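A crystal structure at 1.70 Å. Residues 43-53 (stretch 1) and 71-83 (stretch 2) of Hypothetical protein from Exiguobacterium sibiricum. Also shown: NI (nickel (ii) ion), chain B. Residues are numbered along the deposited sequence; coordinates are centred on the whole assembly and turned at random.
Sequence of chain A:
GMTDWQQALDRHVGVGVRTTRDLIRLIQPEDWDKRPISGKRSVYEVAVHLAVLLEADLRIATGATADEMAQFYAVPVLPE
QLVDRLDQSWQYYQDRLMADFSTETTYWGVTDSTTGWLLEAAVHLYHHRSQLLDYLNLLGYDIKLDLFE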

# COMPACT_ATOMS: atom_id res chain seq x y z
N VAL A 43 4.92 -6.88 -16.55
CA VAL A 43 5.93 -6.77 -15.52
C VAL A 43 6.75 -5.50 -15.71
O VAL A 43 6.97 -4.72 -14.77
CB VAL A 43 6.91 -7.99 -15.58
CG1 VAL A 43 8.08 -7.76 -14.71
CG2 VAL A 43 6.21 -9.25 -15.19
N TYR A 44 7.21 -5.28 -16.95
CA TYR A 44 8.06 -4.13 -17.17
C TYR A 44 7.25 -2.84 -16.94
O TYR A 44 7.76 -1.90 -16.37
CB TYR A 44 8.66 -4.14 -18.57
CG TYR A 44 9.24 -2.82 -19.02
CD1 TYR A 44 10.46 -2.37 -18.56
CD2 TYR A 44 8.55 -2.02 -19.94
CE1 TYR A 44 10.98 -1.16 -18.98
CE2 TYR A 44 9.07 -0.81 -20.38
CZ TYR A 44 10.28 -0.39 -19.91
OH TYR A 44 10.79 0.82 -20.36
N GLU A 45 6.01 -2.80 -17.40
CA GLU A 45 5.21 -1.58 -17.25
C GLU A 45 4.87 -1.26 -15.77
O GLU A 45 4.88 -0.11 -15.38
CB GLU A 45 3.94 -1.65 -18.09
CG GLU A 45 4.17 -1.59 -19.60
CD GLU A 45 2.93 -2.01 -20.42
OE1 GLU A 45 1.91 -2.47 -19.85
OE2 GLU A 45 2.98 -1.92 -21.68
N VAL A 46 4.61 -2.29 -14.95
CA VAL A 46 4.47 -2.11 -13.50
C VAL A 46 5.74 -1.53 -12.90
O VAL A 46 5.70 -0.59 -12.12
CB VAL A 46 4.10 -3.39 -12.78
CG1 VAL A 46 3.83 -3.12 -11.27
CG2 VAL A 46 2.82 -3.93 -13.34
N ALA A 47 6.88 -2.15 -13.26
CA ALA A 47 8.18 -1.70 -12.80
C ALA A 47 8.50 -0.26 -13.12
O ALA A 47 9.00 0.43 -12.26
CB ALA A 47 9.31 -2.64 -13.28
N VAL A 48 8.24 0.19 -14.35
CA VAL A 48 8.49 1.58 -14.69
C VAL A 48 7.60 2.55 -13.87
O VAL A 48 8.06 3.62 -13.43
CB VAL A 48 8.27 1.84 -16.22
CG1 VAL A 48 8.43 3.33 -16.56
CG2 VAL A 48 9.23 0.97 -17.06
N HIS A 49 6.33 2.21 -13.70
CA HIS A 49 5.37 3.06 -12.94
C HIS A 49 5.89 3.16 -11.51
O HIS A 49 5.96 4.25 -10.95
CB HIS A 49 3.96 2.44 -13.04
CG HIS A 49 2.86 3.18 -12.30
ND1 HIS A 49 2.57 4.50 -12.49
CD2 HIS A 49 1.90 2.71 -11.46
CE1 HIS A 49 1.51 4.84 -11.77
NE2 HIS A 49 1.10 3.78 -11.08
N LEU A 50 6.29 2.03 -10.92
CA LEU A 50 6.90 2.03 -9.57
C LEU A 50 8.18 2.92 -9.48
O LEU A 50 8.38 3.69 -8.51
CB LEU A 50 7.25 0.61 -9.17
CG LEU A 50 6.23 -0.24 -8.45
CD1 LEU A 50 6.64 -1.76 -8.59
CD2 LEU A 50 6.10 0.21 -6.97
N ALA A 51 9.02 2.81 -10.49
CA ALA A 51 10.27 3.56 -10.54
C ALA A 51 10.04 5.08 -10.54
O ALA A 51 10.86 5.82 -9.98
CB ALA A 51 11.09 3.16 -11.80
N VAL A 52 8.97 5.56 -11.19
CA VAL A 52 8.73 7.00 -11.33
C VAL A 52 7.67 7.57 -10.38
O VAL A 52 7.61 8.81 -10.19
CB VAL A 52 8.38 7.42 -12.77
CG1 VAL A 52 9.40 6.88 -13.75
CG2 VAL A 52 6.98 6.94 -13.13
N LEU A 53 6.85 6.75 -9.74
CA LEU A 53 5.66 7.34 -9.17
C LEU A 53 5.90 8.29 -7.98
O LEU A 53 5.07 9.17 -7.71
CB LEU A 53 4.59 6.29 -8.84
CG LEU A 53 4.79 5.28 -7.71
CD1 LEU A 53 4.60 5.85 -6.22
CD2 LEU A 53 3.77 4.13 -7.97
N GLN A 71 4.73 14.52 -20.97
CA GLN A 71 6.12 14.62 -21.36
C GLN A 71 6.97 13.82 -20.38
O GLN A 71 7.94 13.22 -20.81
CB GLN A 71 6.55 16.08 -21.36
CG GLN A 71 8.01 16.27 -21.60
CD GLN A 71 8.38 17.71 -21.83
OE1 GLN A 71 7.50 18.57 -22.12
NE2 GLN A 71 9.68 17.99 -21.74
N PHE A 72 6.55 13.77 -19.09
CA PHE A 72 7.25 13.10 -18.02
C PHE A 72 7.14 11.61 -18.20
O PHE A 72 8.13 10.91 -18.13
CB PHE A 72 6.65 13.48 -16.63
CG PHE A 72 7.28 12.74 -15.45
CD1 PHE A 72 8.40 13.25 -14.79
CD2 PHE A 72 6.73 11.60 -14.99
CE1 PHE A 72 8.97 12.58 -13.71
CE2 PHE A 72 7.30 10.89 -13.90
CZ PHE A 72 8.41 11.39 -13.26
N TYR A 73 5.92 11.13 -18.44
CA TYR A 73 5.69 9.72 -18.62
C TYR A 73 6.29 9.19 -19.88
O TYR A 73 6.60 8.02 -19.94
CB TYR A 73 4.19 9.41 -18.59
CG TYR A 73 3.53 9.63 -17.26
CD1 TYR A 73 4.06 9.09 -16.10
CD2 TYR A 73 2.36 10.37 -17.16
CE1 TYR A 73 3.45 9.26 -14.88
CE2 TYR A 73 1.75 10.57 -15.92
CZ TYR A 73 2.30 10.01 -14.79
OH TYR A 73 1.71 10.16 -13.56
N ALA A 74 6.46 10.05 -20.89
CA ALA A 74 7.04 9.62 -22.15
C ALA A 74 8.55 9.43 -22.13
O ALA A 74 9.08 8.87 -23.07
CB ALA A 74 6.64 10.60 -23.31
N VAL A 75 9.26 9.88 -21.10
CA VAL A 75 10.71 9.67 -21.10
C VAL A 75 10.96 8.17 -20.83
O VAL A 75 10.47 7.62 -19.84
CB VAL A 75 11.47 10.63 -20.14
CG1 VAL A 75 12.92 10.19 -19.98
CG2 VAL A 75 11.46 12.05 -20.72
N PRO A 76 11.62 7.47 -21.76
CA PRO A 76 11.74 6.03 -21.63
C PRO A 76 12.66 5.58 -20.47
O PRO A 76 13.72 6.14 -20.27
CB PRO A 76 12.33 5.59 -22.97
CG PRO A 76 12.95 6.80 -23.55
CD PRO A 76 12.26 7.98 -22.98
N VAL A 77 12.22 4.59 -19.72
CA VAL A 77 13.06 3.99 -18.69
C VAL A 77 13.33 2.57 -19.12
O VAL A 77 12.46 1.72 -19.03
CB VAL A 77 12.44 4.03 -17.31
CG1 VAL A 77 13.45 3.53 -16.30
CG2 VAL A 77 12.05 5.44 -16.95
N LEU A 78 14.53 2.34 -19.63
CA LEU A 78 14.90 1.01 -20.09
C LEU A 78 15.15 0.09 -18.89
O LEU A 78 15.50 0.57 -17.81
CB LEU A 78 16.13 1.10 -20.99
CG LEU A 78 15.95 1.93 -22.26
CD1 LEU A 78 17.31 2.07 -22.96
CD2 LEU A 78 14.90 1.29 -23.19
N PRO A 79 14.94 -1.23 -19.06
CA PRO A 79 15.06 -2.16 -17.94
C PRO A 79 16.33 -2.01 -17.10
O PRO A 79 16.28 -2.15 -15.87
CB PRO A 79 15.01 -3.51 -18.63
CG PRO A 79 14.19 -3.28 -19.83
CD PRO A 79 14.56 -1.93 -20.30
N GLU A 80 17.45 -1.70 -17.74
CA GLU A 80 18.73 -1.55 -17.05
C GLU A 80 18.86 -0.24 -16.27
O GLU A 80 19.76 -0.10 -15.45
CB GLU A 80 19.90 -1.72 -18.04
CG GLU A 80 19.94 -0.70 -19.19
CD GLU A 80 19.26 -1.17 -20.50
OE1 GLU A 80 18.20 -1.85 -20.46
OE2 GLU A 80 19.81 -0.82 -21.58
N GLN A 81 17.98 0.73 -16.52
CA GLN A 81 18.01 2.00 -15.77
C GLN A 81 16.97 2.07 -14.64
O GLN A 81 16.88 3.07 -13.94
CB GLN A 81 17.77 3.16 -16.71
CG GLN A 81 18.77 3.25 -17.85
CD GLN A 81 18.19 3.94 -19.08
OE1 GLN A 81 16.97 3.98 -19.30
NE2 GLN A 81 19.09 4.48 -19.91
N LEU A 82 16.19 1.01 -14.47
CA LEU A 82 15.05 1.03 -13.54
C LEU A 82 15.47 1.32 -12.13
O LEU A 82 14.86 2.16 -11.48
CB LEU A 82 14.24 -0.28 -13.61
CG LEU A 82 13.24 -0.31 -14.76
CD1 LEU A 82 12.62 -1.67 -14.85
CD2 LEU A 82 12.16 0.75 -14.51
N VAL A 83 16.50 0.64 -11.63
CA VAL A 83 16.92 0.90 -10.26
C VAL A 83 17.40 2.34 -10.13
O VAL A 83 17.04 3.03 -9.17
CB VAL A 83 17.99 -0.09 -9.75
CG1 VAL A 83 18.55 0.38 -8.39
CG2 VAL A 83 17.38 -1.47 -9.62
NI NI B . -0.62 3.68 -10.07
O HOH W 1 -1.62 2.68 -11.82
O HOH W 2 -1.41 5.41 -10.89

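Stretch 1 is helical throughout, and its successive turns are tied by i to i+4 backbone bonds such as Val48 N to Tyr44 O (2.9 Å) and Ala51 N to Ala47 O (3.0 Å). Stretch 2 enters as the end of one helix, crosses a loop, and is helical again at Leu82 and Val83. The contact is therefore a helix flank covered by a chain that changes form as it passes. The CA atoms give the register: Val52 CA lies 8.4 Å from Tyr73 CA, Val48 CA 6.5 Å from Val77 CA, Ala51 CA 6.2 Å from Leu82 CA, and Tyr44 CA 7.3 Å from Pro79 CA. The smallest of these spacings, 6.2 Å between Ala51 CA and Leu82 CA, is at an alanine.

The clearest bump and hollow is Leu82 seated in a hole formed by Tyr44, Ala47, Val48 and Ala51. Its CA-to-CB bond points toward the helix, and with chi1 at -82° and chi2 at 173° its two terminal methyls reach different parts of the hollow. Leu82 CD1 comes within 3.8 Å of Ala47 CB and 4.3 Å of Tyr44 CD1; Leu82 CD2 lies 3.8 Å from Ala51 CB, 3.9 Å from Val48 CG2 and 3.8 Å from Val48 CA. The last distance shows that the knob reaches the helix backbone itself. Ala47 and Ala51, one turn apart, both point toward stretch 2, and their short side chains leave the space that the leucine fills. These separations are van der Waals distances, as expected for close apolar packing.

Val77 supplies a second, looser apolar contact. It also points toward the helix, with Val48 CG1 4.1 Å from Val77 CB and Val52 CG1 4.4 Å from Val77 CG2, so it touches valines one turn apart. Beyond it, Val52 meets the aromatic ring of Phe72: Val52 CB is 3.8 Å from Phe72 CE2, in an oblique approach. The CA-to-CB bond of Phe72 runs sideways, but a chi1 of 177° accompanies a side chain whose end comes nearer to the helix.

Tyr44 adds the polar link, the one hydrogen bond between the stretches. Its CA-to-CB bond is likewise sideways, yet the ring extends so that Tyr44 OH donates to Val77 O at 2.3 Å. This is very short for such a bond, and the distance deserves caution even at 1.70 Å resolution. The carbonyl oxygen lies at the ring edge, near the ring plane, where the hydroxyl can address it. The same ring packs obliquely against Pro79, with Tyr44 CE1 3.9 Å from Pro79 CD, so one side chain combines a polar tip with an apolar flank.

The loop has its own brace: Leu78 N donates to Gln81 OE1 (3.0 Å, 153°), while Gln81 N returns a bond to Leu78 O (2.8 Å). His49 points away from stretch 2 at its CA-to-CB bond, and His49 NE2 binds NI at 2.0 Å.

The interface buries 455 Å² in total, with Leu82 and Tyr44 the most covered residues.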